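PDB 2OUW: alkylhydroperoxidase AhpD core from Rhodospirillum rubrum, which belongs to the carboxymuconolactone decarboxylase family and probably acts as an AhpD-like oxidoreductase that reduces peroxides. Local coordinates for residues 4-9 against 42-47. Residues are numbered along the deposited sequence; the frame is centred on the assembly and turned at random.
Sequences TVRLLD and LANDPA
Asn44 reaches the backbone of Arg6 because its CG stands anti to its carbonyl carbon, chi1 -68°, while chi2 turns the amide so that ND2 faces the 4-9 chain. Leu8 has the same kind of first torsion, which carries its two methyls over Ala43 and the Asn44 amide. The central bond runs from Asn44 ND2 to Arg6 O, 2.7 Å long and fairly straight at 161°. The acceptor lies nearly in the plane of the Asn44 amide, whereas the donor is tilted 16° from the plane of the Arg6 carbonyl. ND2 also binds the backbone oxygen of Gly41, so a single amide group ties the irregular 4-9 segment to the C-terminal end of helix 37-42. Val5 comes up beside this nitrogen, CB 3.7 Å from Asn44 ND2. Leu8 CD1 lies 3.4 Å from Asn44 OD1, and Leu8 CD2 packs on Ala43 CB at 3.8 Å. Asn44 OD1 accepts from two waters: one, 2.7 Å from OD1, also accepts a long hydrogen bond from Arg6 NH2; the other donates weakly to OD1 and accepts from Arg6 N at 2.9 Å. The guanidinium itself forms a salt bridge with Glu12. Leu42 to Asp45 form a type I turn, and Asp45 caps helix 46-60 through the backbone N of Leu48. Val5 also packs on Met125 of one neighbouring subunit and on His105 of another, placing the contact beside subunit interfaces. With an alanine here in place of Asn44, the carbonyls of Arg6 and Gly41 would probably lose their shared donor and the two waters their common acceptor. Donating through ND2 and accepting through OD1, the amide side chain joins the loop before helix 10-13 to the turn between helices 37-42 and 46-60 by direct and water-mediated bonds, with an apolar Leu8-Ala43 contact alongside.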
loop_
_atom_site.group_PDB
_atom_site.type_symbol
_atom_site.label_atom_id
_atom_site.label_comp_id
_atom_site.label_asym_id
_atom_site.label_seq_id
_atom_site.Cartn_x
_atom_site.Cartn_y
_atom_site.Cartn_z
ATOM N N THR B 4 8.522 -17.416 -8.148
ATOM C CA THR B 4 7.472 -17.880 -9.052
ATOM C C THR B 4 8.056 -18.026 -10.428
ATOM O O THR B 4 7.353 -18.397 -11.354
ATOM C CB THR B 4 6.323 -16.875 -9.169
ATOM O OG1 THR B 4 6.852 -15.625 -9.601
ATOM C CG2 THR B 4 5.650 -16.666 -7.855
ATOM N N VAL B 5 9.347 -17.728 -10.559
ATOM C CA VAL B 5 10.061 -17.890 -11.804
ATOM C C VAL B 5 11.358 -18.583 -11.471
ATOM O O VAL B 5 11.807 -18.582 -10.321
ATOM C CB VAL B 5 10.370 -16.513 -12.499
ATOM C CG1 VAL B 5 9.092 -15.756 -12.800
ATOM C CG2 VAL B 5 11.315 -15.645 -11.652
ATOM N N ARG B 6 11.968 -19.144 -12.497
ATOM C CA ARG B 6 13.255 -19.785 -12.361
ATOM C C ARG B 6 14.330 -18.726 -12.120
ATOM O O ARG B 6 14.244 -17.626 -12.674
ATOM C CB ARG B 6 13.558 -20.562 -13.637
ATOM C CG ARG B 6 13.874 -22.016 -13.429
ATOM C CD ARG B 6 13.495 -22.842 -14.659
ATOM N NE ARG B 6 13.905 -22.189 -15.901
ATOM C CZ ARG B 6 15.159 -22.065 -16.315
ATOM N NH1 ARG B 6 16.173 -22.554 -15.600
ATOM N NH2 ARG B 6 15.401 -21.447 -17.460
ATOM N N LEU B 7 15.331 -19.055 -11.297
ATOM C CA LEU B 7 16.500 -18.194 -11.118
ATOM C C LEU B 7 17.676 -18.746 -11.911
ATOM O O LEU B 7 18.190 -19.819 -11.590
ATOM C CB LEU B 7 16.876 -18.081 -9.649
ATOM C CG LEU B 7 15.820 -17.525 -8.702
ATOM C CD1 LEU B 7 16.474 -17.312 -7.344
ATOM C CD2 LEU B 7 15.190 -16.245 -9.193
ATOM N N LEU B 8 18.090 -18.028 -12.946
ATOM C CA LEU B 8 19.085 -18.535 -13.888
ATOM C C LEU B 8 20.480 -18.501 -13.274
ATOM O O LEU B 8 20.849 -17.510 -12.655
ATOM C CB LEU B 8 19.057 -17.723 -15.186
ATOM C CG LEU B 8 18.048 -18.191 -16.248
ATOM C CD1 LEU B 8 16.623 -18.010 -15.814
ATOM C CD2 LEU B 8 18.291 -17.501 -17.598
ATOM N N ASP B 9 21.240 -19.590 -13.435
ATOM C CA ASP B 9 22.603 -19.686 -12.915
ATOM C C ASP B 9 23.582 -19.232 -13.975
ATOM O O ASP B 9 23.216 -19.079 -15.143
ATOM C CB ASP B 9 22.955 -21.113 -12.430
ATOM C CG ASP B 9 22.988 -22.160 -13.550
ATOM O OD1 ASP B 9 23.208 -21.836 -14.741
ATOM O OD2 ASP B 9 22.786 -23.348 -13.220
ATOM N N LEU B 42 14.763 -11.847 -13.464
ATOM C CA LEU B 42 14.506 -11.037 -14.669
ATOM C C LEU B 42 15.092 -11.689 -15.913
ATOM O O LEU B 42 14.557 -11.532 -17.001
ATOM C CB LEU B 42 15.031 -9.616 -14.523
ATOM C CG LEU B 42 14.372 -8.768 -13.423
ATOM C CD1 LEU B 42 15.138 -7.501 -13.188
ATOM C CD2 LEU B 42 12.935 -8.456 -13.772
ATOM N N ALA B 43 16.167 -12.461 -15.750
ATOM C CA ALA B 43 16.837 -13.126 -16.863
ATOM C C ALA B 43 15.955 -14.046 -17.714
ATOM O O ALA B 43 16.329 -14.376 -18.853
ATOM C CB ALA B 43 18.060 -13.907 -16.338
ATOM N N ASN B 44 14.821 -14.485 -17.170
ATOM C CA ASN B 44 13.854 -15.259 -17.964
ATOM C C ASN B 44 13.280 -14.484 -19.157
ATOM O O ASN B 44 12.814 -15.087 -20.108
ATOM C CB ASN B 44 12.692 -15.736 -17.101
ATOM C CG ASN B 44 13.115 -16.761 -16.099
ATOM O OD1 ASN B 44 13.296 -17.916 -16.442
ATOM N ND2 ASN B 44 13.285 -16.348 -14.851
ATOM N N ASP B 45 13.294 -13.158 -19.082
ATOM C CA ASP B 45 12.930 -12.317 -20.201
ATOM C C ASP B 45 14.042 -11.323 -20.507
ATOM O O ASP B 45 14.093 -10.267 -19.890
ATOM C CB ASP B 45 11.663 -11.520 -19.872
ATOM C CG ASP B 45 11.158 -10.735 -21.070
ATOM O OD1 ASP B 45 11.175 -11.311 -22.170
ATOM O OD2 ASP B 45 10.735 -9.576 -20.918
ATOM N N PRO B 46 14.931 -11.645 -21.461
ATOM C CA PRO B 46 16.029 -10.745 -21.796
ATOM C C PRO B 46 15.652 -9.294 -22.017
ATOM O O PRO B 46 16.372 -8.414 -21.561
ATOM C CB PRO B 46 16.604 -11.359 -23.066
ATOM C CG PRO B 46 16.371 -12.804 -22.881
ATOM C CD PRO B 46 15.001 -12.884 -22.251
ATOM N N ALA B 47 14.530 -9.036 -22.673
ATOM C CA ALA B 47 14.131 -7.651 -22.979
ATOM C C ALA B 47 13.821 -6.856 -21.727
ATOM O O ALA B 47 14.222 -5.693 -21.593
ATOM C CB ALA B 47 12.950 -7.625 -23.927
HETATM O O HOH W 1 10.703 -19.214 -15.080
HETATM O O HOH W 2 13.554 -19.124 -18.842
#